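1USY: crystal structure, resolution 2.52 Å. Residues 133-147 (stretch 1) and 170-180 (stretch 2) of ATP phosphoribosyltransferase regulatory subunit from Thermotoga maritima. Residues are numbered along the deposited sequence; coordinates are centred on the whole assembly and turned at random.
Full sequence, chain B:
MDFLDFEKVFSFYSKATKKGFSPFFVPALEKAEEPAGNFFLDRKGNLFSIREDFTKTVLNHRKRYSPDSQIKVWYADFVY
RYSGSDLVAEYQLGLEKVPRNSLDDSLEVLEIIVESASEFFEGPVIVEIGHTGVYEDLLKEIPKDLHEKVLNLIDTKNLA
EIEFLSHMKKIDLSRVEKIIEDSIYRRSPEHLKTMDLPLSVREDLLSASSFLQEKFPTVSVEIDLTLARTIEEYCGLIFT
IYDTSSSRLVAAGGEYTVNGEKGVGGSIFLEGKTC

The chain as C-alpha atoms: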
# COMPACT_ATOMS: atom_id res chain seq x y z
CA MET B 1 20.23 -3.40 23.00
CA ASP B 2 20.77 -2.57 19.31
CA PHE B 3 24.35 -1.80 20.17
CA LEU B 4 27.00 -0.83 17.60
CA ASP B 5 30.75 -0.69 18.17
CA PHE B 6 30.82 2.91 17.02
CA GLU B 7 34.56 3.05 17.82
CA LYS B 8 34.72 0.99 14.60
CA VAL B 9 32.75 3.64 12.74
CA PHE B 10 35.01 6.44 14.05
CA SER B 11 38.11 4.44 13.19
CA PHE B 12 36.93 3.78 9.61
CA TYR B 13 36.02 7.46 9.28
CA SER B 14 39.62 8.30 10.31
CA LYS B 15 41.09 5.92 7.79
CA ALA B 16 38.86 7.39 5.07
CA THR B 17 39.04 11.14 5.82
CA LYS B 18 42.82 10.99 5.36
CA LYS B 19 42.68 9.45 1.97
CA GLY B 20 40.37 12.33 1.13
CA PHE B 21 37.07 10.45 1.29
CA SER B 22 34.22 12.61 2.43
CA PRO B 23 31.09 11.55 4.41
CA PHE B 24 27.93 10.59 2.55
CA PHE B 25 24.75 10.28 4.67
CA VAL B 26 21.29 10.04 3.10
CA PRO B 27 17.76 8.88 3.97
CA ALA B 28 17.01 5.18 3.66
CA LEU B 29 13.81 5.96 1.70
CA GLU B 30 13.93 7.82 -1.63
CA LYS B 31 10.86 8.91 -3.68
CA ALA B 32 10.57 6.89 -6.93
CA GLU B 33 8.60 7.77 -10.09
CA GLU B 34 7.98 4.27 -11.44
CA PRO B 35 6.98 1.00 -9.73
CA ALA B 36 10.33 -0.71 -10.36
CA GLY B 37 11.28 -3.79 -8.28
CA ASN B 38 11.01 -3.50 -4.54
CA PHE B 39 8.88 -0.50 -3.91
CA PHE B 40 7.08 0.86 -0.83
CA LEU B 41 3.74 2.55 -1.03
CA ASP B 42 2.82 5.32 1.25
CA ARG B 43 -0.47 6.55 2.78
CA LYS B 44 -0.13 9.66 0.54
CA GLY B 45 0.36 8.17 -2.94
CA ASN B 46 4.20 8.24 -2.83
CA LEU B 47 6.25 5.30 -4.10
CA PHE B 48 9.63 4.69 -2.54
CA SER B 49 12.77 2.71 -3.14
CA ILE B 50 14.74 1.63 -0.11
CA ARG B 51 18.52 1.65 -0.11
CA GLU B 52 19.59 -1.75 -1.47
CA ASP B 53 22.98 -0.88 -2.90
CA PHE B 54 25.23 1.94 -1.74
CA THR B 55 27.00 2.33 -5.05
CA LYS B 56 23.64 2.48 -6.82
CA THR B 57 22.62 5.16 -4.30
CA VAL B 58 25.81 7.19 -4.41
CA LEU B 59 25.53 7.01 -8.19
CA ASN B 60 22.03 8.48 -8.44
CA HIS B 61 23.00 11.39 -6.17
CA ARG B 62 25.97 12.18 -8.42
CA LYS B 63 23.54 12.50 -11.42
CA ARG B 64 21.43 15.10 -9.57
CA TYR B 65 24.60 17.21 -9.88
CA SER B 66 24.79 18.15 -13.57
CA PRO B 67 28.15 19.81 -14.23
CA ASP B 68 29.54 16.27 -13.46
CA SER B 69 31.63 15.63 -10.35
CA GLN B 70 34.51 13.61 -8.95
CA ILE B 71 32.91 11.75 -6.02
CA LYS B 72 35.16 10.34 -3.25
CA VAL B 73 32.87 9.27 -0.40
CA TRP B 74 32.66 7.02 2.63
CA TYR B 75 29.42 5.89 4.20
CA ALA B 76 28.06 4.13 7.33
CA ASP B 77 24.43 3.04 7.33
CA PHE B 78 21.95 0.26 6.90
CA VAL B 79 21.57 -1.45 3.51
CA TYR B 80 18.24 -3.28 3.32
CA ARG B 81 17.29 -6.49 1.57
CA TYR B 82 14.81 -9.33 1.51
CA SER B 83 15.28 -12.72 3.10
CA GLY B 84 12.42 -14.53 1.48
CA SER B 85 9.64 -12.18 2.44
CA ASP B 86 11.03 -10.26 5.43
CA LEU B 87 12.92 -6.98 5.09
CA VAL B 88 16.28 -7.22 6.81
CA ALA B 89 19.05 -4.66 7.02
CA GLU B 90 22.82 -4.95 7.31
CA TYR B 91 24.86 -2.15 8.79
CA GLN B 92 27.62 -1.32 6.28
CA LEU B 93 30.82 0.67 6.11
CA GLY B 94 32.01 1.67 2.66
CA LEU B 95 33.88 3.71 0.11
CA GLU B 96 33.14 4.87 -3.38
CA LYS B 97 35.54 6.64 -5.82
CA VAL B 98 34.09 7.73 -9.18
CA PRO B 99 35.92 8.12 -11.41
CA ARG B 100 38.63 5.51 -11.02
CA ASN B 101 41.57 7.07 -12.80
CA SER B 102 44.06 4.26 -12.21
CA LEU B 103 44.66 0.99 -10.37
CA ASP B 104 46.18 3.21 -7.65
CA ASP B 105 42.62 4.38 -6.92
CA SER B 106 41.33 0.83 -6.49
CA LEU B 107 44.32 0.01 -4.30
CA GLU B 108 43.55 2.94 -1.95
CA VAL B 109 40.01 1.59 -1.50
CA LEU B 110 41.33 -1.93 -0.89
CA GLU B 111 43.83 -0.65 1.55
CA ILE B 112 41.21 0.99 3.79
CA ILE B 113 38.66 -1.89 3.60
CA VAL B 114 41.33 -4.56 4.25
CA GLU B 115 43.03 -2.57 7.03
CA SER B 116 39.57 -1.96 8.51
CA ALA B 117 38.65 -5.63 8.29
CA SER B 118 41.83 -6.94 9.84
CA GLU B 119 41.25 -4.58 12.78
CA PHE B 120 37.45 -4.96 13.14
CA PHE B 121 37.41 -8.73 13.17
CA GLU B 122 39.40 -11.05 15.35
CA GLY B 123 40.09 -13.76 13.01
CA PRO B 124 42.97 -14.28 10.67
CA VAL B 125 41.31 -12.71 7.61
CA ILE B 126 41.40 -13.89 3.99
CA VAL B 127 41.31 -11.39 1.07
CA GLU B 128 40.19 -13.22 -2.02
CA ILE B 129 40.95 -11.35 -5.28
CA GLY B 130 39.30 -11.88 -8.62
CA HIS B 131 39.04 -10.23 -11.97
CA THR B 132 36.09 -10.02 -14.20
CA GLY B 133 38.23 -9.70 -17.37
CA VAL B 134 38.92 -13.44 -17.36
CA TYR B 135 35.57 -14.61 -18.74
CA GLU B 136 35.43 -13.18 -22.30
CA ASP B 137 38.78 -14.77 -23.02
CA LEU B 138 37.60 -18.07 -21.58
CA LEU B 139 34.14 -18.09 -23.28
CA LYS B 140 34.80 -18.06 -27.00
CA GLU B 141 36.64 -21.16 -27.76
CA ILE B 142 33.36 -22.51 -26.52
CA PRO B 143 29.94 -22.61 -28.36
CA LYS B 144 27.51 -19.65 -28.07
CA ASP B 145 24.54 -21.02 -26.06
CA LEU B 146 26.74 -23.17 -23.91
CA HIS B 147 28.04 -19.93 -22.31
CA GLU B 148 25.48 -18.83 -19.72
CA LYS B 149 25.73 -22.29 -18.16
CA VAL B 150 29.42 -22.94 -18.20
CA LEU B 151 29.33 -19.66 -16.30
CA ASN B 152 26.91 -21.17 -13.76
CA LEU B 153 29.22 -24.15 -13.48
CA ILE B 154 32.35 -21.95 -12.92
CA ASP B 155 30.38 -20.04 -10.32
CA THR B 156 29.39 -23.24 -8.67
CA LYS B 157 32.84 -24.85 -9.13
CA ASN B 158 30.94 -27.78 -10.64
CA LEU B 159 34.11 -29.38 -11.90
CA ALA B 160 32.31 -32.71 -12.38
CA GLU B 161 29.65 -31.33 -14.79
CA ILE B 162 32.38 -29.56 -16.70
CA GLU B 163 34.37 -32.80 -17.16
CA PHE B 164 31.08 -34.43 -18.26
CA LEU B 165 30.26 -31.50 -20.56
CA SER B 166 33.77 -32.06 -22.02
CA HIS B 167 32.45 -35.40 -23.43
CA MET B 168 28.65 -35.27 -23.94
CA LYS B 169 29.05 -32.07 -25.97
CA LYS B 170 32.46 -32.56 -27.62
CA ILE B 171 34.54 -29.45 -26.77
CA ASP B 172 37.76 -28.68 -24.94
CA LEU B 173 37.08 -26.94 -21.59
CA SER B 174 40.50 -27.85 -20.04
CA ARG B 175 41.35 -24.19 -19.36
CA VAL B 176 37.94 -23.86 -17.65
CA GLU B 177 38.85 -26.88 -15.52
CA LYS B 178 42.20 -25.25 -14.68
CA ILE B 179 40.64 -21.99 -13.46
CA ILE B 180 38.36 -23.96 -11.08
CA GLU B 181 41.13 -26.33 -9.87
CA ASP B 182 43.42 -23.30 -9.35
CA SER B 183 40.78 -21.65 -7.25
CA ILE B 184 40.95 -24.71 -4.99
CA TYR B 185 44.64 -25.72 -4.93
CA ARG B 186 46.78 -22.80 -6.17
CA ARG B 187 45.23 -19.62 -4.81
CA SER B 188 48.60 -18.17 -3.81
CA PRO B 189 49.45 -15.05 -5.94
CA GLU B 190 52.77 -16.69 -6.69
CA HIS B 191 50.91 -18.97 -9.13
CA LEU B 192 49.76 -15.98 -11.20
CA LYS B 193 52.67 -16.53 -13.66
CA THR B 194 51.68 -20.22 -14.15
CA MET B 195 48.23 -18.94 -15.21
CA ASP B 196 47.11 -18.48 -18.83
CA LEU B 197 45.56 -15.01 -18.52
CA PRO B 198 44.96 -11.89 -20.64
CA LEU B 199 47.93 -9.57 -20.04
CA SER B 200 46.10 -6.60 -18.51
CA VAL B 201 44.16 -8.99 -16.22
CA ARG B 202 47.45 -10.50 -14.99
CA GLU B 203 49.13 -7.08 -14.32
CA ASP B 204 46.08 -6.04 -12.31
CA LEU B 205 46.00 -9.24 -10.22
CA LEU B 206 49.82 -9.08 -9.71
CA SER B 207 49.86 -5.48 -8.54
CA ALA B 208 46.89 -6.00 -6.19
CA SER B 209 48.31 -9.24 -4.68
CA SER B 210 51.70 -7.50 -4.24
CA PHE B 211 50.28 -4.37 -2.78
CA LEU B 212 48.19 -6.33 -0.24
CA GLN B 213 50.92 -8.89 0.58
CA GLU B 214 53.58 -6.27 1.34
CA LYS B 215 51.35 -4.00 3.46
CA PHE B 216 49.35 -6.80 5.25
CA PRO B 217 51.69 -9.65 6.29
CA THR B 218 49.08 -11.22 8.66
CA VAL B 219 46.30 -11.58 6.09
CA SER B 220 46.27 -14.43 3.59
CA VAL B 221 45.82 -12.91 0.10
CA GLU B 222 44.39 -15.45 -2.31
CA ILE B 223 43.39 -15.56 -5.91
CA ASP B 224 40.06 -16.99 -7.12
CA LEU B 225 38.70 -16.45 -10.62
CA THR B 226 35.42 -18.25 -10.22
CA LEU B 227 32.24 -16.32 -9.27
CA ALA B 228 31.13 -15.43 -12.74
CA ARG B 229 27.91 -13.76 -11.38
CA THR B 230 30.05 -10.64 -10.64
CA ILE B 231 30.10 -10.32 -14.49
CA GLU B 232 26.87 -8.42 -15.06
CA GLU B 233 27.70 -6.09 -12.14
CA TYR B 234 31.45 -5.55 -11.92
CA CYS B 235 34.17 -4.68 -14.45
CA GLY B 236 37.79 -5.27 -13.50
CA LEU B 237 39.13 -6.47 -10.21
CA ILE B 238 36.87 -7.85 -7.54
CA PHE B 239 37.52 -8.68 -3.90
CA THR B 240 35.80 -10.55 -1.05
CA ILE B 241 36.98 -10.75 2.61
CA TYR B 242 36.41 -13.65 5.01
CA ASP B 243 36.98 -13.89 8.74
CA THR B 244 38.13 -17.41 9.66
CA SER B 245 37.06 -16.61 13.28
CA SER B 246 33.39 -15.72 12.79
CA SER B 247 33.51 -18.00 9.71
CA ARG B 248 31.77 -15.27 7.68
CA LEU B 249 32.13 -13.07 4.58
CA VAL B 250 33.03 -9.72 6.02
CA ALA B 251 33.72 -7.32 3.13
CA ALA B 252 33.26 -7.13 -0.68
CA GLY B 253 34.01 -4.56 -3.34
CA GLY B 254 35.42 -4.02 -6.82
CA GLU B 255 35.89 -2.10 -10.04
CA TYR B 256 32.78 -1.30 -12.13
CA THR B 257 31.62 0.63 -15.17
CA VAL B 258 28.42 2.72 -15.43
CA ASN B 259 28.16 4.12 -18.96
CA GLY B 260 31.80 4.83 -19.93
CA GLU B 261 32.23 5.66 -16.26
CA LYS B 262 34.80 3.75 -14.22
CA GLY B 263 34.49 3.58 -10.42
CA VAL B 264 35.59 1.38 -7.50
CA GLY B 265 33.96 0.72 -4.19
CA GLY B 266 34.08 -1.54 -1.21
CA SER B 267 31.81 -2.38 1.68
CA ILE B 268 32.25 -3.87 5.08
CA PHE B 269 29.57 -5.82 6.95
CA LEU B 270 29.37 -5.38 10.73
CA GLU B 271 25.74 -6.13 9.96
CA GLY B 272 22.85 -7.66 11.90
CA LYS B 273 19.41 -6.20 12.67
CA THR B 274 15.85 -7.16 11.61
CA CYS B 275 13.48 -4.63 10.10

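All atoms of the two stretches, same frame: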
# COMPACT_ATOMS: atom_id res chain seq x y z
N GLY B 133 37.73 -9.68 -16.00
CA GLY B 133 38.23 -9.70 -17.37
C GLY B 133 38.70 -11.07 -17.84
O GLY B 133 39.17 -11.22 -18.95
N VAL B 134 38.53 -12.08 -17.01
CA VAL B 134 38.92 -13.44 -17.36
C VAL B 134 37.90 -14.17 -18.27
O VAL B 134 38.26 -15.06 -19.04
CB VAL B 134 39.26 -14.28 -16.08
CG1 VAL B 134 38.11 -14.29 -15.09
CG2 VAL B 134 39.62 -15.70 -16.42
N TYR B 135 36.64 -13.79 -18.18
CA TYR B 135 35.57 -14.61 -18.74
C TYR B 135 35.45 -14.57 -20.26
O TYR B 135 35.31 -15.63 -20.88
CB TYR B 135 34.23 -14.32 -18.04
CG TYR B 135 34.32 -14.60 -16.57
CD1 TYR B 135 33.99 -13.63 -15.62
CD2 TYR B 135 34.77 -15.83 -16.12
CE1 TYR B 135 34.10 -13.90 -14.23
CE2 TYR B 135 34.91 -16.12 -14.77
CZ TYR B 135 34.58 -15.16 -13.83
OH TYR B 135 34.71 -15.50 -12.52
N GLU B 136 35.52 -13.37 -20.85
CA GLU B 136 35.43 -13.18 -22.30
C GLU B 136 36.43 -14.09 -22.99
O GLU B 136 36.09 -14.85 -23.90
CB GLU B 136 35.76 -11.72 -22.67
CG GLU B 136 34.61 -10.94 -23.31
CD GLU B 136 34.63 -9.43 -23.00
OE1 GLU B 136 35.19 -9.00 -21.96
OE2 GLU B 136 34.06 -8.65 -23.81
N ASP B 137 37.67 -14.00 -22.51
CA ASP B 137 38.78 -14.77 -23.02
C ASP B 137 38.54 -16.25 -22.88
O ASP B 137 38.90 -17.01 -23.76
CB ASP B 137 40.05 -14.39 -22.27
CG ASP B 137 41.26 -15.16 -22.75
OD1 ASP B 137 41.91 -15.81 -21.89
OD2 ASP B 137 41.60 -15.19 -23.97
N LEU B 138 37.94 -16.66 -21.78
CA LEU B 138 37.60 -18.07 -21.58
C LEU B 138 36.42 -18.57 -22.46
O LEU B 138 36.43 -19.70 -22.92
CB LEU B 138 37.30 -18.34 -20.09
CG LEU B 138 38.33 -19.03 -19.17
CD1 LEU B 138 37.65 -19.46 -17.92
CD2 LEU B 138 39.01 -20.24 -19.81
N LEU B 139 35.44 -17.68 -22.72
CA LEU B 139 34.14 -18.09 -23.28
C LEU B 139 34.30 -18.48 -24.74
O LEU B 139 34.12 -19.64 -25.12
CB LEU B 139 33.13 -16.97 -23.18
CG LEU B 139 32.06 -17.20 -22.10
CD1 LEU B 139 32.28 -18.49 -21.28
CD2 LEU B 139 32.00 -16.04 -21.11
N LYS B 140 34.64 -17.56 -25.64
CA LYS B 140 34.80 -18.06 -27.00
C LYS B 140 36.18 -18.77 -27.16
O LYS B 140 37.26 -18.18 -26.97
CB LYS B 140 34.64 -17.07 -28.12
CG LYS B 140 34.15 -17.82 -29.39
CD LYS B 140 32.97 -18.79 -29.10
CE LYS B 140 31.64 -18.06 -28.95
NZ LYS B 140 31.37 -17.14 -30.07
N GLU B 141 35.87 -19.97 -27.48
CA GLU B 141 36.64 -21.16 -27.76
C GLU B 141 35.54 -22.21 -27.71
O GLU B 141 35.62 -23.26 -28.36
CB GLU B 141 37.74 -21.40 -26.68
CG GLU B 141 38.99 -22.14 -27.21
CD GLU B 141 40.13 -22.22 -26.18
OE1 GLU B 141 41.36 -22.31 -26.56
OE2 GLU B 141 39.87 -22.19 -24.91
N ILE B 142 34.57 -21.77 -26.90
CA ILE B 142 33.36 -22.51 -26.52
C ILE B 142 32.10 -21.97 -27.22
O ILE B 142 31.84 -20.76 -27.24
CB ILE B 142 33.23 -22.35 -25.00
CG1 ILE B 142 34.30 -23.16 -24.26
CG2 ILE B 142 31.86 -22.79 -24.44
CD1 ILE B 142 34.53 -22.71 -22.81
N PRO B 143 31.23 -22.92 -27.67
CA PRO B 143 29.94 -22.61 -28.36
C PRO B 143 28.98 -21.63 -27.69
O PRO B 143 28.85 -21.64 -26.47
CB PRO B 143 29.29 -23.99 -28.51
CG PRO B 143 30.45 -24.92 -28.66
CD PRO B 143 31.47 -24.37 -27.62
N LYS B 144 28.32 -20.80 -28.51
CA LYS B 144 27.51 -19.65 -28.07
C LYS B 144 26.54 -19.90 -26.90
O LYS B 144 26.70 -19.33 -25.83
CB LYS B 144 26.74 -19.02 -29.25
CG LYS B 144 27.53 -18.01 -30.07
CD LYS B 144 27.30 -16.58 -29.59
CE LYS B 144 28.58 -15.74 -29.63
NZ LYS B 144 28.85 -15.18 -30.98
N ASP B 145 25.51 -20.73 -27.12
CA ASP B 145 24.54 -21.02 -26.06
C ASP B 145 24.92 -22.31 -25.30
O ASP B 145 24.14 -23.25 -25.13
CB ASP B 145 23.09 -21.02 -26.59
CG ASP B 145 23.00 -21.50 -28.00
OD1 ASP B 145 22.38 -20.79 -28.83
OD2 ASP B 145 23.52 -22.58 -28.37
N LEU B 146 26.18 -22.30 -24.90
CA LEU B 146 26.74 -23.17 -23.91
C LEU B 146 27.47 -22.26 -22.91
O LEU B 146 28.06 -22.73 -21.95
CB LEU B 146 27.72 -24.14 -24.56
CG LEU B 146 27.71 -25.64 -24.29
CD1 LEU B 146 29.02 -26.23 -24.78
CD2 LEU B 146 27.54 -25.91 -22.80
N HIS B 147 27.39 -20.94 -23.15
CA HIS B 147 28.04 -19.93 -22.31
C HIS B 147 27.38 -19.77 -20.97
O HIS B 147 27.96 -20.15 -19.96
CB HIS B 147 28.15 -18.56 -23.00
CG HIS B 147 29.09 -18.54 -24.16
ND1 HIS B 147 29.37 -17.39 -24.86
CD2 HIS B 147 29.79 -19.53 -24.77
CE1 HIS B 147 30.21 -17.67 -25.85
NE2 HIS B 147 30.48 -18.96 -25.81
N LYS B 170 31.03 -32.53 -27.28
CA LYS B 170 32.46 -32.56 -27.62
C LYS B 170 33.08 -31.17 -27.80
O LYS B 170 32.86 -30.50 -28.81
CB LYS B 170 32.68 -33.40 -28.89
CG LYS B 170 32.53 -34.94 -28.73
CD LYS B 170 33.45 -35.54 -27.63
CE LYS B 170 34.94 -35.50 -28.00
NZ LYS B 170 35.79 -36.37 -27.12
N ILE B 171 33.84 -30.74 -26.79
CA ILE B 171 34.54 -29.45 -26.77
C ILE B 171 35.69 -29.57 -25.79
O ILE B 171 35.61 -30.35 -24.83
CB ILE B 171 33.61 -28.31 -26.30
CG1 ILE B 171 32.62 -27.92 -27.40
CG2 ILE B 171 34.40 -27.06 -25.92
CD1 ILE B 171 31.18 -28.08 -26.99
N ASP B 172 36.75 -28.79 -25.99
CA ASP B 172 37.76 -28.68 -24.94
C ASP B 172 37.49 -27.53 -23.95
O ASP B 172 37.47 -26.35 -24.33
CB ASP B 172 39.17 -28.57 -25.55
CG ASP B 172 40.27 -28.87 -24.53
OD1 ASP B 172 39.98 -28.93 -23.30
OD2 ASP B 172 41.46 -29.06 -24.88
N LEU B 173 37.27 -27.90 -22.69
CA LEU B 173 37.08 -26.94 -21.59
C LEU B 173 38.17 -27.10 -20.49
O LEU B 173 37.97 -26.71 -19.32
CB LEU B 173 35.66 -27.05 -21.01
CG LEU B 173 34.47 -27.30 -21.94
CD1 LEU B 173 33.40 -28.11 -21.24
CD2 LEU B 173 33.83 -26.03 -22.41
N SER B 174 39.31 -27.66 -20.89
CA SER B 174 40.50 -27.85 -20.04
C SER B 174 41.02 -26.57 -19.34
O SER B 174 41.45 -26.61 -18.18
CB SER B 174 41.65 -28.48 -20.84
OG SER B 174 42.30 -27.49 -21.58
N ARG B 175 40.99 -25.43 -20.04
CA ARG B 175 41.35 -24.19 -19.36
C ARG B 175 40.25 -23.67 -18.44
O ARG B 175 40.54 -22.87 -17.53
CB ARG B 175 41.85 -23.10 -20.32
CG ARG B 175 41.25 -23.08 -21.71
CD ARG B 175 41.99 -22.14 -22.69
NE ARG B 175 42.42 -20.90 -22.04
CZ ARG B 175 41.93 -19.68 -22.27
NH1 ARG B 175 40.98 -19.46 -23.17
NH2 ARG B 175 42.42 -18.66 -21.58
N VAL B 176 39.00 -24.14 -18.63
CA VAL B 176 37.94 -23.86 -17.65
C VAL B 176 38.24 -24.70 -16.40
O VAL B 176 38.24 -24.20 -15.28
CB VAL B 176 36.54 -24.23 -18.17
CG1 VAL B 176 35.50 -24.01 -17.08
CG2 VAL B 176 36.17 -23.40 -19.40
N GLU B 177 38.52 -25.97 -16.62
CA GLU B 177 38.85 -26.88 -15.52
C GLU B 177 40.04 -26.38 -14.69
O GLU B 177 40.10 -26.60 -13.48
CB GLU B 177 39.14 -28.29 -16.07
CG GLU B 177 37.92 -28.95 -16.73
CD GLU B 177 38.28 -30.08 -17.70
OE1 GLU B 177 39.47 -30.16 -18.12
OE2 GLU B 177 37.37 -30.87 -18.06
N LYS B 178 40.98 -25.68 -15.34
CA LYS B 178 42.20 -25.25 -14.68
C LYS B 178 41.91 -24.06 -13.75
O LYS B 178 42.37 -24.03 -12.59
CB LYS B 178 43.30 -24.93 -15.70
CG LYS B 178 44.71 -25.01 -15.17
CD LYS B 178 45.48 -23.72 -15.50
CE LYS B 178 46.82 -23.64 -14.77
NZ LYS B 178 47.08 -22.26 -14.28
N ILE B 179 41.13 -23.11 -14.25
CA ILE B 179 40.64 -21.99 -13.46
C ILE B 179 39.96 -22.47 -12.15
O ILE B 179 40.32 -22.02 -11.05
CB ILE B 179 39.69 -21.15 -14.35
CG1 ILE B 179 40.53 -20.19 -15.19
CG2 ILE B 179 38.63 -20.43 -13.56
CD1 ILE B 179 40.44 -18.78 -14.74
N ILE B 180 39.02 -23.39 -12.26
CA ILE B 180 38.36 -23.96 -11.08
C ILE B 180 39.41 -24.61 -10.15
O ILE B 180 39.60 -24.15 -9.02
CB ILE B 180 37.29 -24.96 -11.51
CG1 ILE B 180 36.22 -24.24 -12.33
CG2 ILE B 180 36.67 -25.61 -10.32
CD1 ILE B 180 35.19 -25.16 -12.96

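The two stretches bury 602 Å² between them, with the short helix 135-139 running roughly antiparallel to helix 174-180 (143° between their directions, 10.7 Å at closest approach). Arg175 contributes the largest share of covered surface. Its CA-to-CB bond points toward the other stretch, and with chi1 at 32°, between wells, a t chi2 and an m chi3, the chain carries its guanidinium to Asp137 and Leu138 in the opposing helix and to Glu141 just beyond it. There Arg175 NH2 donates to OD1 of Asp137 at 2.9 Å in a well-aligned salt bridge, while Arg175 NH1 donates to the backbone O of Asp137 at 3.3 Å. Asp137 starts sideways, but its t chi1 brings the carboxylate within reach. Glu141, nearly extended with both chi1 and chi2 t, approaches near the guanidinium plane; its salt bridge, from Arg175 NH1 to Glu141 OE2 at 3.4 Å, includes only a weak hydrogen bond. The remaining guanidinium nitrogen, NE, is satisfied elsewhere in the structure.

Leu138 covers one face of this guanidinium, its CD2 lying 3.9 Å from Arg175 CZ, so that the charged group is held at its edge by carboxylates and packed on its face by a methyl. The same leucine, with chi1 off-well at -103°, places CD1 4.0 Å from Ile179 CG1. Next to it, Val134 in the p rotamer sets CG2 3.6 Å from Ile179 CD1.

Beyond the helix, Ile142 adopts m for chi1 and t for chi2, an extension that brings CD1 into contact with both Leu173 CD2 (3.4 Å) and Val176 CG2 (3.8 Å). Its backbone O accepts a hydrogen bond from His147 NE2 at 2.7 Å, which ties the following turn together. Ile171 closes this end: its CD1, with chi2 off-well at 121°, meets both Pro143 CG and Leu146 CD1 at 3.6 Å.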